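Local coordinates for envelope glycoprotein (Thogoto virus, PDB 5XEA) that probably attaches the virion to a receptor on the host cell and afterwards drives fusion of the viral envelope with the host membrane, at residues E40-G45 with S147-N152; Y46-V51 with L70-P75; H87-G92 with W140-T145; S163-N168 with G415-E420; F187-K192 with D421-V426. All coordinates share one frame; numbering follows the deposited sequence.

Contact 1 (E40-G45 with S147-N152); sequences ELLTAG and SPVFFN
Glu-40 and Leu-42 each exchange a pair of backbone hydrogen bonds with the facing strand, Glu-40 with Val-149 and Leu-42 with Ser-147, as antiparallel hydrogen-bonded pairs. The Leu-42 pair is the straighter: N of Leu-42 to O of Ser-147 and N of Ser-147 to O of Leu-42 both span 2.8 Å at 164°. Between them Leu-41 faces Pro-148, a non-hydrogen-bonded position that suits a residue with no N-H to give; Pro-148 instead directs its CA-H at O of Glu-40, CA to O being 3.2 Å. Past the strand pairing, one water donates to both OE1 of Glu-40 (2.7 Å) and O of Phe-150, while the same OE1 is also hydrogen-bonded to OG1 of Thr-164. Glu-40 sets its CG anti to the carbonyl carbon (chi1 -49°), and this methylene lies obliquely against the Phe-151 ring, 3.5 Å from CD2. On the same side of the sheet, CB and CD2 of Leu-42 both rest on CG1 of Val-149 at 4.1 Å. Glu-40 thus serves twice, by aliphatic stem and buried carboxylate. OE2 lies near the like charge of Asp-193, which could raise the carboxylate's pKa, while its weak hydrogen bond to NE2 of His-174 and those at OE1 would work the other way.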
# COMPACT_ATOMS: atom_id res chain seq x y z
N GLU B 40 -11.10 14.35 13.58
CA GLU B 40 -11.13 14.82 14.95
C GLU B 40 -10.01 15.83 15.17
O GLU B 40 -9.10 15.96 14.36
CB GLU B 40 -10.93 13.67 15.94
CG GLU B 40 -11.80 12.48 15.72
CD GLU B 40 -11.63 11.46 16.81
OE1 GLU B 40 -10.58 10.78 16.83
OE2 GLU B 40 -12.53 11.36 17.66
N LEU B 41 -10.10 16.56 16.28
CA LEU B 41 -9.06 17.50 16.66
C LEU B 41 -8.29 16.91 17.83
O LEU B 41 -8.86 16.70 18.91
CB LEU B 41 -9.62 18.87 17.05
CG LEU B 41 -8.49 19.88 17.19
CD1 LEU B 41 -7.96 20.28 15.81
CD2 LEU B 41 -8.93 21.10 17.99
N LEU B 42 -7.02 16.60 17.61
CA LEU B 42 -6.16 16.09 18.66
C LEU B 42 -5.34 17.26 19.20
O LEU B 42 -4.56 17.86 18.46
CB LEU B 42 -5.25 14.98 18.16
CG LEU B 42 -4.07 14.65 19.09
CD1 LEU B 42 -4.55 14.00 20.38
CD2 LEU B 42 -3.07 13.77 18.37
N THR B 43 -5.55 17.59 20.46
CA THR B 43 -4.68 18.51 21.17
C THR B 43 -3.81 17.69 22.11
O THR B 43 -4.34 16.94 22.95
CB THR B 43 -5.47 19.57 21.93
OG1 THR B 43 -6.26 20.32 21.01
CG2 THR B 43 -4.52 20.52 22.65
N ALA B 44 -2.50 17.80 21.95
CA ALA B 44 -1.56 17.06 22.78
C ALA B 44 -0.51 18.01 23.33
O ALA B 44 0.09 18.79 22.58
CB ALA B 44 -0.89 15.93 22.00
N GLY B 45 -0.29 17.94 24.63
CA GLY B 45 0.69 18.80 25.28
C GLY B 45 1.55 18.04 26.27
O GLY B 45 1.11 17.07 26.88
N SER B 147 -3.84 19.14 16.04
CA SER B 147 -3.74 18.57 14.71
C SER B 147 -4.98 17.76 14.38
O SER B 147 -5.57 17.14 15.27
CB SER B 147 -2.50 17.66 14.57
OG SER B 147 -1.31 18.36 14.98
N PRO B 148 -5.39 17.75 13.12
CA PRO B 148 -6.49 16.87 12.71
C PRO B 148 -6.00 15.44 12.53
O PRO B 148 -4.96 15.20 11.92
CB PRO B 148 -6.94 17.48 11.38
CG PRO B 148 -5.70 18.07 10.82
CD PRO B 148 -4.90 18.58 12.00
N VAL B 149 -6.77 14.49 13.07
CA VAL B 149 -6.50 13.08 12.87
C VAL B 149 -7.76 12.40 12.33
O VAL B 149 -8.87 12.72 12.76
CB VAL B 149 -6.03 12.40 14.17
CG1 VAL B 149 -4.65 12.99 14.66
CG2 VAL B 149 -7.09 12.52 15.23
N PHE B 150 -7.58 11.47 11.40
CA PHE B 150 -8.75 10.77 10.87
C PHE B 150 -9.27 9.78 11.91
O PHE B 150 -8.61 9.47 12.91
CB PHE B 150 -8.44 10.05 9.55
CG PHE B 150 -7.38 8.96 9.66
CD1 PHE B 150 -7.71 7.67 10.05
CD2 PHE B 150 -6.06 9.23 9.34
CE1 PHE B 150 -6.73 6.69 10.14
CE2 PHE B 150 -5.09 8.27 9.42
CZ PHE B 150 -5.42 6.99 9.81
N PHE B 151 -10.49 9.28 11.68
CA PHE B 151 -11.13 8.39 12.63
C PHE B 151 -12.02 7.42 11.87
O PHE B 151 -12.18 7.53 10.65
CB PHE B 151 -11.93 9.19 13.68
CG PHE B 151 -13.06 10.00 13.08
CD1 PHE B 151 -14.33 9.47 12.96
CD2 PHE B 151 -12.83 11.29 12.62
CE1 PHE B 151 -15.37 10.21 12.39
CE2 PHE B 151 -13.85 12.04 12.06
CZ PHE B 151 -15.12 11.50 11.94
N ASN B 152 -12.57 6.45 12.59
CA ASN B 152 -13.60 5.56 12.08
C ASN B 152 -14.89 5.79 12.86
O ASN B 152 -14.88 6.37 13.95
CB ASN B 152 -13.21 4.08 12.22
CG ASN B 152 -12.15 3.66 11.22
OD1 ASN B 152 -12.02 4.23 10.13
ND2 ASN B 152 -11.39 2.63 11.58
O HOH W 1 -8.88 9.02 15.70

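Contact 2 (Y46-V51 with L70-P75)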
# COMPACT_ATOMS: atom_id res chain seq x y z
N TYR B 46 2.79 18.51 26.42
CA TYR B 46 3.74 17.91 27.34
C TYR B 46 4.43 19.00 28.14
O TYR B 46 4.56 20.14 27.69
CB TYR B 46 4.80 17.04 26.62
CG TYR B 46 5.76 17.78 25.72
CD1 TYR B 46 6.98 18.25 26.19
CD2 TYR B 46 5.44 18.01 24.38
CE1 TYR B 46 7.85 18.94 25.36
CE2 TYR B 46 6.30 18.70 23.55
CZ TYR B 46 7.50 19.16 24.04
OH TYR B 46 8.35 19.84 23.19
N ARG B 47 4.87 18.63 29.34
CA ARG B 47 5.63 19.54 30.20
C ARG B 47 6.41 18.70 31.20
O ARG B 47 5.84 17.81 31.85
CB ARG B 47 4.70 20.51 30.93
CG ARG B 47 5.40 21.44 31.94
CD ARG B 47 4.40 22.50 32.39
NE ARG B 47 3.26 21.88 33.04
CZ ARG B 47 2.12 22.50 33.34
NH1 ARG B 47 1.97 23.79 33.05
NH2 ARG B 47 1.15 21.83 33.94
N THR B 48 7.69 18.99 31.32
CA THR B 48 8.57 18.28 32.24
C THR B 48 9.58 19.26 32.82
O THR B 48 9.98 20.23 32.15
CB THR B 48 9.27 17.10 31.50
OG1 THR B 48 8.29 16.10 31.18
CG2 THR B 48 10.37 16.48 32.31
N ALA B 49 9.98 19.01 34.06
CA ALA B 49 11.05 19.77 34.70
C ALA B 49 12.27 18.88 34.89
O ALA B 49 12.14 17.69 35.20
CB ALA B 49 10.59 20.35 36.05
N TRP B 50 13.46 19.44 34.67
CA TRP B 50 14.72 18.88 35.16
C TRP B 50 15.05 19.58 36.47
O TRP B 50 15.17 20.80 36.50
CB TRP B 50 15.87 19.08 34.17
CG TRP B 50 17.23 18.65 34.68
CD1 TRP B 50 18.26 19.47 35.07
CD2 TRP B 50 17.71 17.31 34.87
NE1 TRP B 50 19.34 18.72 35.48
CE2 TRP B 50 19.03 17.39 35.36
CE3 TRP B 50 17.15 16.04 34.66
CZ2 TRP B 50 19.80 16.26 35.65
CZ3 TRP B 50 17.92 14.91 34.95
CH2 TRP B 50 19.24 15.03 35.44
N VAL B 51 15.16 18.80 37.55
CA VAL B 51 15.48 19.33 38.87
C VAL B 51 16.71 18.61 39.41
O VAL B 51 16.68 17.39 39.62
CB VAL B 51 14.29 19.19 39.85
CG1 VAL B 51 14.63 19.78 41.21
CG2 VAL B 51 13.03 19.85 39.27
N LEU B 70 14.20 14.02 36.16
CA LEU B 70 13.10 14.65 35.44
C LEU B 70 11.83 14.44 36.23
O LEU B 70 11.58 13.36 36.78
CB LEU B 70 12.94 14.03 34.05
CG LEU B 70 14.09 14.24 33.07
CD1 LEU B 70 13.97 13.24 31.89
CD2 LEU B 70 14.14 15.72 32.59
N LEU B 71 10.99 15.48 36.27
CA LEU B 71 9.70 15.41 36.94
C LEU B 71 8.62 15.84 35.95
O LEU B 71 8.69 16.94 35.40
CB LEU B 71 9.69 16.32 38.18
CG LEU B 71 10.70 15.95 39.25
CD1 LEU B 71 10.70 17.00 40.35
CD2 LEU B 71 10.39 14.57 39.81
N HIS B 72 7.64 14.97 35.72
CA HIS B 72 6.60 15.26 34.73
C HIS B 72 5.47 16.09 35.33
O HIS B 72 5.01 15.79 36.43
CB HIS B 72 6.05 13.97 34.16
CG HIS B 72 7.09 13.14 33.48
ND1 HIS B 72 7.97 13.67 32.56
CD2 HIS B 72 7.41 11.83 33.61
CE1 HIS B 72 8.78 12.71 32.14
NE2 HIS B 72 8.46 11.59 32.75
N TYR B 73 5.04 17.12 34.61
CA TYR B 73 3.89 17.94 35.00
C TYR B 73 2.93 18.06 33.82
O TYR B 73 2.72 19.16 33.28
CB TYR B 73 4.32 19.34 35.46
CG TYR B 73 5.17 19.34 36.71
CD1 TYR B 73 4.60 19.60 37.96
CD2 TYR B 73 6.54 19.11 36.64
CE1 TYR B 73 5.38 19.61 39.11
CE2 TYR B 73 7.31 19.11 37.77
CZ TYR B 73 6.74 19.36 39.01
OH TYR B 73 7.53 19.37 40.14
N PRO B 74 2.33 16.96 33.39
CA PRO B 74 1.45 17.01 32.23
C PRO B 74 0.33 18.00 32.47
O PRO B 74 -0.16 18.13 33.60
CB PRO B 74 0.90 15.57 32.14
CG PRO B 74 0.99 15.08 33.55
CD PRO B 74 2.27 15.66 34.08
N PRO B 75 -0.09 18.75 31.44
CA PRO B 75 -1.14 19.75 31.65
C PRO B 75 -2.47 19.11 32.02
O PRO B 75 -2.80 18.01 31.57
CB PRO B 75 -1.22 20.48 30.30
CG PRO B 75 -0.67 19.49 29.30
CD PRO B 75 0.35 18.67 30.03
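Thr-48, Ala-49 and Trp-50 run antiparallel to His-72, Leu-71 and Leu-70, with Ala-49 and Leu-71 the hydrogen-bonded pair: N of Ala-49 reaches O of Leu-71 at 2.8 Å, almost straight at 176°. Beyond it, N of Tyr-73 donates to O of Arg-47, and the chain then turns off into two prolines. Thr-48 and His-72 lie side by side, pointing the same way. OG1 of Thr-48 and ND1 of His-72 are 2.8 Å apart, a hydrogen bond made at the edge of the imidazole and in its plane. With OG1 anti to its own carbonyl carbon (chi1 -69°), threonine brings a hydroxyl to the ring nitrogen while its methyl remains for packing. Arg-47 reaches back to the strand end: NE gives a bond of 2.8 Å to O of Tyr-73, lying in the carbonyl plane and close to that of the guanidinium, and NH2 adds a weak one to the same oxygen. A long, bendable chain is what lets arginine grip this carbonyl and still form a salt bridge with Glu-79. Leu-70 crosses Trp-50 at about a right angle, its CD2 3.7 Å from CE3 at the indole edge. The small CB of Ala-49 admits the Tyr-73 ring, CE2 at 3.9 Å. The contact belongs to the hairpin of strands 40-56 and 65-72. Strand 133-156 flanks it with Trp-140 and Arg-141, helix 77-86 covers Pro-75, helix 421-437 touches Leu-70, and Tyr-439 of the third subunit meets Trp-50 edge-to-face.

Contact 3 (H87-G92 with W140-T145); sequences HQCSYG and WRCGVT
Trp-140 offers one indole face to the backbone of Gly-92, whose N sits 3.2 Å above the ring plane, over its centre. CA of Gly-92 makes a CH-pi contact with the five-membered ring, 3.6 Å from its centroid and 25° off the normal. Glycine suits this place because any side chain would run into the indole. Over the same face, toward the rim, lies CA of Tyr-91, and CB of Tyr-91 meets CB of Trp-140 at 3.5 Å. NE1 of Trp-140 is hydrogen-bonded to O of Asp-93. The Tyr-91 ring meets SG of Cys-142 obliquely, a sulfur-aromatic contact with CD2 3.8 Å from the sulfur; Lys-120 adds a cation-pi contact to this ring. The covalent link joins SG of Cys-89 to SG of Cys-142 at 2.1 Å, with a chi3 of 61°. In both cysteines CB points toward the other strand, and SG lies between backbone N and carbonyl carbon. Farther along, CG1 of Val-144 packs on N of Gln-88. No hydrogen bond links the two segments, although strand 89-91 runs antiparallel to 140-145; it pairs instead with strand 115-117. A disulfide thus fastens a small two-stranded sheet to the large sheet, a cross-link characteristic of secreted and viral surface ectodomains.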
# COMPACT_ATOMS: atom_id res chain seq x y z
N HIS B 87 -2.04 28.37 21.49
CA HIS B 87 -0.88 27.81 20.80
C HIS B 87 0.40 28.15 21.55
O HIS B 87 1.41 28.51 20.95
CB HIS B 87 -0.81 28.28 19.34
CG HIS B 87 -2.01 27.89 18.53
ND1 HIS B 87 -2.25 26.60 18.13
CD2 HIS B 87 -3.03 28.64 18.04
CE1 HIS B 87 -3.38 26.55 17.44
NE2 HIS B 87 -3.87 27.78 17.37
N GLN B 88 0.34 28.03 22.87
CA GLN B 88 1.48 28.25 23.75
C GLN B 88 1.42 27.28 24.91
O GLN B 88 0.36 26.74 25.24
CB GLN B 88 1.53 29.69 24.29
CG GLN B 88 1.93 30.73 23.27
CD GLN B 88 2.29 32.05 23.93
OE1 GLN B 88 3.47 32.35 24.17
NE2 GLN B 88 1.27 32.84 24.25
N CYS B 89 2.57 27.05 25.54
CA CYS B 89 2.64 26.20 26.72
C CYS B 89 3.20 27.01 27.89
O CYS B 89 3.83 28.05 27.71
CB CYS B 89 3.51 24.95 26.46
SG CYS B 89 5.30 25.21 26.05
N SER B 90 2.96 26.51 29.09
CA SER B 90 3.46 27.16 30.30
C SER B 90 4.51 26.29 30.98
O SER B 90 4.59 25.08 30.75
CB SER B 90 2.32 27.46 31.27
OG SER B 90 1.71 26.27 31.73
N TYR B 91 5.29 26.92 31.85
CA TYR B 91 6.33 26.22 32.58
C TYR B 91 6.68 27.03 33.83
O TYR B 91 6.26 28.18 33.99
CB TYR B 91 7.54 25.96 31.69
CG TYR B 91 8.19 27.20 31.09
CD1 TYR B 91 9.22 27.85 31.76
CD2 TYR B 91 7.79 27.71 29.85
CE1 TYR B 91 9.83 28.98 31.23
CE2 TYR B 91 8.40 28.84 29.30
CZ TYR B 91 9.43 29.47 30.00
OH TYR B 91 10.05 30.59 29.50
N GLY B 92 7.47 26.40 34.72
CA GLY B 92 7.79 26.99 36.01
C GLY B 92 9.03 27.87 35.97
O GLY B 92 9.61 28.13 34.92
N TRP B 140 12.89 23.70 32.35
CA TRP B 140 11.61 23.17 31.93
C TRP B 140 11.60 22.91 30.43
O TRP B 140 12.31 23.57 29.67
CB TRP B 140 10.46 24.15 32.28
CG TRP B 140 10.25 24.29 33.75
CD1 TRP B 140 10.99 25.06 34.61
CD2 TRP B 140 9.28 23.61 34.54
NE1 TRP B 140 10.52 24.91 35.89
CE2 TRP B 140 9.48 24.02 35.88
CE3 TRP B 140 8.25 22.70 34.25
CZ2 TRP B 140 8.68 23.55 36.93
CZ3 TRP B 140 7.46 22.23 35.28
CH2 TRP B 140 7.68 22.66 36.62
N ARG B 141 10.78 21.95 30.02
CA ARG B 141 10.39 21.80 28.62
C ARG B 141 8.87 21.74 28.56
O ARG B 141 8.21 21.24 29.48
CB ARG B 141 10.99 20.56 27.95
CG ARG B 141 10.38 19.23 28.43
CD ARG B 141 11.27 18.04 28.09
NE ARG B 141 11.59 18.02 26.66
CZ ARG B 141 11.00 17.23 25.77
NH1 ARG B 141 10.06 16.37 26.14
NH2 ARG B 141 11.36 17.29 24.49
N CYS B 142 8.32 22.26 27.47
CA CYS B 142 6.89 22.10 27.24
C CYS B 142 6.62 22.29 25.76
O CYS B 142 7.43 22.87 25.02
CB CYS B 142 6.08 23.08 28.09
SG CYS B 142 6.43 24.82 27.73
N GLY B 143 5.47 21.81 25.32
CA GLY B 143 5.11 21.93 23.93
C GLY B 143 3.66 21.52 23.74
O GLY B 143 3.08 20.83 24.58
N VAL B 144 3.09 21.95 22.62
CA VAL B 144 1.68 21.69 22.35
C VAL B 144 1.50 21.56 20.84
O VAL B 144 2.18 22.23 20.06
CB VAL B 144 0.78 22.79 22.93
CG1 VAL B 144 1.06 24.14 22.28
CG2 VAL B 144 -0.72 22.42 22.79
N THR B 145 0.59 20.67 20.44
CA THR B 145 0.14 20.59 19.06
C THR B 145 -1.38 20.49 19.05
O THR B 145 -2.00 19.93 19.96
CB THR B 145 0.76 19.39 18.30
OG1 THR B 145 0.60 19.58 16.89
CG2 THR B 145 0.07 18.08 18.68

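Contact 4 (S163-N168 with G415-E420). With NAG (2-acetamido-2-deoxy-beta-D-glucopyranose), chain E.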
# COMPACT_ATOMS: atom_id res chain seq x y z
N SER B 163 -14.77 6.27 16.66
CA SER B 163 -13.69 5.34 17.01
C SER B 163 -12.37 6.07 16.82
O SER B 163 -11.91 6.25 15.69
CB SER B 163 -13.77 4.08 16.16
OG SER B 163 -12.76 3.14 16.51
N THR B 164 -11.78 6.50 17.93
CA THR B 164 -10.52 7.22 17.91
C THR B 164 -9.38 6.21 17.80
O THR B 164 -9.34 5.22 18.54
CB THR B 164 -10.39 8.08 19.16
OG1 THR B 164 -11.19 9.25 18.99
CG2 THR B 164 -8.90 8.49 19.45
N LEU B 165 -8.47 6.47 16.86
CA LEU B 165 -7.44 5.52 16.48
C LEU B 165 -6.14 5.88 17.20
O LEU B 165 -5.60 6.98 17.01
CB LEU B 165 -7.26 5.52 14.96
CG LEU B 165 -8.58 5.33 14.18
CD1 LEU B 165 -8.38 5.40 12.68
CD2 LEU B 165 -9.20 4.02 14.54
N LEU B 166 -5.65 4.97 18.02
CA LEU B 166 -4.42 5.32 18.72
C LEU B 166 -3.21 4.73 18.00
O LEU B 166 -3.34 3.73 17.29
CB LEU B 166 -4.47 4.80 20.16
CG LEU B 166 -5.64 5.28 21.03
CD1 LEU B 166 -5.60 4.63 22.42
CD2 LEU B 166 -5.66 6.80 21.17
N PRO B 167 -2.01 5.30 18.15
CA PRO B 167 -0.86 4.82 17.35
C PRO B 167 -0.36 3.43 17.74
O PRO B 167 0.37 2.82 16.94
CB PRO B 167 0.21 5.90 17.56
CG PRO B 167 -0.27 6.73 18.70
CD PRO B 167 -1.75 6.62 18.75
N ASN B 168 -0.76 2.87 18.88
CA ASN B 168 -0.42 1.48 19.19
C ASN B 168 -1.46 0.48 18.70
O ASN B 168 -1.36 -0.71 19.02
CB ASN B 168 -0.23 1.29 20.70
CG ASN B 168 -1.48 1.60 21.52
OD1 ASN B 168 -2.58 1.77 20.98
ND2 ASN B 168 -1.30 1.67 22.84
N GLY B 415 -3.37 6.68 5.07
CA GLY B 415 -2.05 6.50 5.66
C GLY B 415 -2.14 5.93 7.06
O GLY B 415 -3.21 5.82 7.65
N THR B 416 -0.98 5.56 7.62
CA THR B 416 -0.99 5.04 8.97
C THR B 416 -1.23 6.17 9.97
O THR B 416 -0.88 7.33 9.73
CB THR B 416 0.33 4.32 9.34
OG1 THR B 416 1.43 5.22 9.17
CG2 THR B 416 0.56 3.08 8.49
N VAL B 417 -1.83 5.80 11.10
CA VAL B 417 -2.03 6.73 12.21
C VAL B 417 -0.70 7.37 12.61
O VAL B 417 -0.60 8.60 12.78
CB VAL B 417 -2.70 6.00 13.39
CG1 VAL B 417 -2.84 6.89 14.59
CG2 VAL B 417 -4.08 5.46 12.97
N GLN B 418 0.36 6.55 12.74
CA GLN B 418 1.67 7.07 13.16
C GLN B 418 2.20 8.11 12.19
O GLN B 418 3.02 8.93 12.58
CB GLN B 418 2.72 5.96 13.29
CG GLN B 418 2.27 4.71 14.03
CD GLN B 418 1.58 3.69 13.11
OE1 GLN B 418 0.48 3.94 12.64
NE2 GLN B 418 2.22 2.55 12.89
N SER B 419 1.77 8.07 10.92
CA SER B 419 2.22 9.06 9.95
C SER B 419 1.63 10.44 10.21
O SER B 419 2.14 11.43 9.68
CB SER B 419 1.84 8.63 8.52
OG SER B 419 2.69 7.64 8.00
N GLU B 420 0.56 10.53 10.99
CA GLU B 420 -0.10 11.82 11.16
C GLU B 420 0.72 12.74 12.05
O GLU B 420 1.35 12.29 13.01
CB GLU B 420 -1.49 11.62 11.74
CG GLU B 420 -2.40 10.84 10.82
CD GLU B 420 -3.70 10.54 11.48
OE1 GLU B 420 -3.72 9.61 12.32
OE2 GLU B 420 -4.67 11.26 11.18
C1 NAG E . -2.37 1.96 23.76
C2 NAG E . -2.32 1.09 25.02
C3 NAG E . -3.32 1.59 26.07
C4 NAG E . -3.18 3.08 26.32
C5 NAG E . -3.29 3.80 24.98
C6 NAG E . -3.09 5.30 25.04
C7 NAG E . -1.63 -1.23 24.61
C8 NAG E . -2.09 -2.61 24.26
N2 NAG E . -2.59 -0.30 24.69
O3 NAG E . -3.14 0.86 27.29
O4 NAG E . -4.19 3.49 27.24
O5 NAG E . -2.26 3.32 24.11
O6 NAG E . -1.70 5.62 25.05
O7 NAG E . -0.45 -0.97 24.83
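Val-417 fits its two methyls against Leu-165 and Pro-167, where the end of a strand of the large antiparallel sheet, leading to the N-glycosylated Asn-168, packs on the turn before the N-cap of helix 421-437. CG2 of Val-417 meets CB of Leu-165 at 3.8 Å, while CG1, set anti to the backbone N (chi1 176°), lies 3.7 Å from O of Leu-165 and 4.0 Å from CA of Pro-167. A beta-branched residue suits the place, since its two methyls touch successive parts of the bending chain. Beside it, CG of Gln-418 comes within 4.0 Å of O of Pro-167. No hydrogen bond crosses between the segments; van der Waals contacts, mostly of Val-417, join them. Residues 417-419 have helical backbone angles, and N of Glu-420 closes the turn on O of Val-417 at 2.9 Å. Glu-420 is itself the N-cap residue, and its OE2 accepts from N of Phe-150, whose side chain packs on Leu-165 and Val-417, while Trp-423 of the helix touches Leu-166, Pro-167 and Val-417. NE2 of Gln-418 is hydrogen-bonded to O of Val-277, and N of Gly-415 to Asp-284 of the second subunit. CD1 of Leu-166 is 3.5 Å from C5 of the NAG, which is also hydrogen-bonded to Glu-184; C1 of the NAG is covalently joined to ND2 of Asn-168 at 1.4 Å.

Contact 5 (F187-K192 with D421-V426); sequences FSYLVK and DGWSFV
Phe-187 and Val-426 form the CH-pi part of this contact: CG2 of Val-426 lies over one face of the phenyl ring, offset toward its rim, 4.3 Å from the centroid and 21° off the normal. That valine is central to the interface. It also approaches Tyr-189 at about a right angle, CG2 reaching the edge of the phenol ring 3.8 Å from CE1, while CG1 comes to 3.7 Å from OH. With CG1 anti to the backbone N (chi1 179°), its two methyls are spread between the aromatic residues, and its compact shape lets the helix approach both rings. Among the aromatic pairs, CD2 of Phe-425 sits at the edge of the Phe-187 ring, 4.0 Å from CE1. Trp-423 crosses Tyr-189 obliquely with CZ3 4.0 Å from CD1, the ring planes being 32° apart. Wide, flat side chains suit the place because the axes of strand and helix stay 11.4 Å apart, a gap that large rings can bridge. Polar bonding across the segments is absent; within the helix, N of Phe-425 bonds to O of Asp-421 at 3.0 Å. The first turns of the helix, 421-426, run nearly antiparallel to strand 187-192 on one side of the large sheet. That strand is hydrogen-bonded to strands 40-56 and 180-184; Trp-182 of the latter stacks on Tyr-189, and Ala-44 and Leu-42 of the former touch Phe-187 and Trp-423. At the helix start, Asp-421 forms a salt bridge with Lys-273 of the second subunit.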
# COMPACT_ATOMS: atom_id res chain seq x y z
N PHE B 187 2.78 13.74 28.89
CA PHE B 187 1.79 14.18 27.93
C PHE B 187 0.39 14.12 28.52
O PHE B 187 0.05 13.21 29.29
CB PHE B 187 1.83 13.32 26.66
CG PHE B 187 2.60 13.95 25.52
CD1 PHE B 187 1.97 14.77 24.61
CD2 PHE B 187 3.96 13.72 25.37
CE1 PHE B 187 2.68 15.34 23.55
CE2 PHE B 187 4.68 14.30 24.33
CZ PHE B 187 4.04 15.11 23.42
N SER B 188 -0.44 15.08 28.13
CA SER B 188 -1.88 14.90 28.16
C SER B 188 -2.44 15.05 26.75
O SER B 188 -1.85 15.74 25.90
CB SER B 188 -2.55 15.90 29.11
OG SER B 188 -2.09 15.70 30.44
N TYR B 189 -3.57 14.41 26.50
CA TYR B 189 -4.20 14.36 25.19
C TYR B 189 -5.67 14.72 25.30
O TYR B 189 -6.38 14.20 26.17
CB TYR B 189 -4.09 12.97 24.56
CG TYR B 189 -2.70 12.41 24.52
CD1 TYR B 189 -1.92 12.51 23.37
CD2 TYR B 189 -2.18 11.75 25.62
CE1 TYR B 189 -0.64 11.97 23.33
CE2 TYR B 189 -0.88 11.21 25.58
CZ TYR B 189 -0.12 11.33 24.43
OH TYR B 189 1.15 10.80 24.42
N LEU B 190 -6.13 15.58 24.40
CA LEU B 190 -7.54 15.92 24.29
C LEU B 190 -7.99 15.68 22.85
O LEU B 190 -7.43 16.27 21.91
CB LEU B 190 -7.80 17.38 24.70
CG LEU B 190 -9.24 17.89 24.62
CD1 LEU B 190 -10.19 17.10 25.53
CD2 LEU B 190 -9.27 19.36 24.96
N VAL B 191 -8.95 14.78 22.66
CA VAL B 191 -9.53 14.51 21.33
C VAL B 191 -10.94 15.08 21.30
O VAL B 191 -11.81 14.65 22.08
CB VAL B 191 -9.55 13.01 21.00
CG1 VAL B 191 -10.16 12.79 19.62
CG2 VAL B 191 -8.17 12.42 21.02
N LYS B 192 -11.18 16.03 20.40
CA LYS B 192 -12.44 16.76 20.28
C LYS B 192 -13.08 16.54 18.91
O LYS B 192 -12.41 16.61 17.88
CB LYS B 192 -12.20 18.26 20.52
CG LYS B 192 -13.44 19.14 20.50
CD LYS B 192 -14.44 18.74 21.59
CE LYS B 192 -15.84 19.28 21.28
NZ LYS B 192 -15.83 20.76 21.04
N ASP B 421 0.68 14.03 11.72
CA ASP B 421 1.43 15.04 12.45
C ASP B 421 1.10 15.04 13.94
O ASP B 421 2.00 15.18 14.78
CB ASP B 421 1.17 16.42 11.85
CG ASP B 421 1.77 16.57 10.45
OD1 ASP B 421 2.67 15.76 10.09
OD2 ASP B 421 1.36 17.50 9.72
N GLY B 422 -0.17 14.87 14.30
CA GLY B 422 -0.53 14.90 15.71
C GLY B 422 0.17 13.83 16.53
O GLY B 422 0.65 14.10 17.64
N TRP B 423 0.25 12.60 16.01
CA TRP B 423 0.88 11.54 16.78
C TRP B 423 2.38 11.53 16.61
O TRP B 423 3.09 11.21 17.56
CB TRP B 423 0.29 10.18 16.42
CG TRP B 423 -1.18 10.11 16.66
CD1 TRP B 423 -2.15 10.09 15.72
CD2 TRP B 423 -1.83 10.07 17.93
NE1 TRP B 423 -3.39 10.02 16.32
CE2 TRP B 423 -3.22 10.01 17.68
CE3 TRP B 423 -1.38 10.09 19.25
CZ2 TRP B 423 -4.16 9.96 18.70
CZ3 TRP B 423 -2.32 10.04 20.27
CH2 TRP B 423 -3.69 9.97 19.99
N SER B 424 2.90 11.89 15.43
CA SER B 424 4.35 11.99 15.29
C SER B 424 4.93 13.11 16.15
O SER B 424 6.13 13.07 16.43
CB SER B 424 4.74 12.20 13.83
OG SER B 424 4.32 13.46 13.35
N PHE B 425 4.12 14.08 16.58
CA PHE B 425 4.55 15.09 17.55
C PHE B 425 5.02 14.45 18.84
O PHE B 425 5.97 14.93 19.48
CB PHE B 425 3.39 16.05 17.83
CG PHE B 425 3.71 17.20 18.79
CD1 PHE B 425 4.42 18.31 18.36
CD2 PHE B 425 3.21 17.19 20.09
CE1 PHE B 425 4.69 19.37 19.23
CE2 PHE B 425 3.47 18.26 20.97
CZ PHE B 425 4.20 19.35 20.54
N VAL B 426 4.35 13.38 19.27
CA VAL B 426 4.74 12.70 20.51
C VAL B 426 6.12 12.07 20.37
O VAL B 426 6.95 12.14 21.29
CB VAL B 426 3.68 11.65 20.89
CG1 VAL B 426 4.08 10.89 22.17
CG2 VAL B 426 2.29 12.30 20.98

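Strand 40-56 runs through contacts 1 and 2, pairing with strand 133-156 in the first and with strand 65-72 in the second; contact 3 uses strand 133-156 again. Contacts 1, 3, 4 and 5 are mainly buried, whereas contact 2 is partly buried. Their chemistry follows their place: contacts 1 and 2, within the sheet, rest on backbone hydrogen bonds, joined in contact 2 by polar side chains; contact 3, joining a separate small sheet, relies on a disulfide; contacts 4 and 5, where the C-terminal turn and helix meet the large sheet, are mainly apolar. Trp-423 links contacts 4 and 5, Phe-425 packs on Val-144 and Thr-145 of the strand used by contact 3, and Thr-164 ties contact 4 to contact 1.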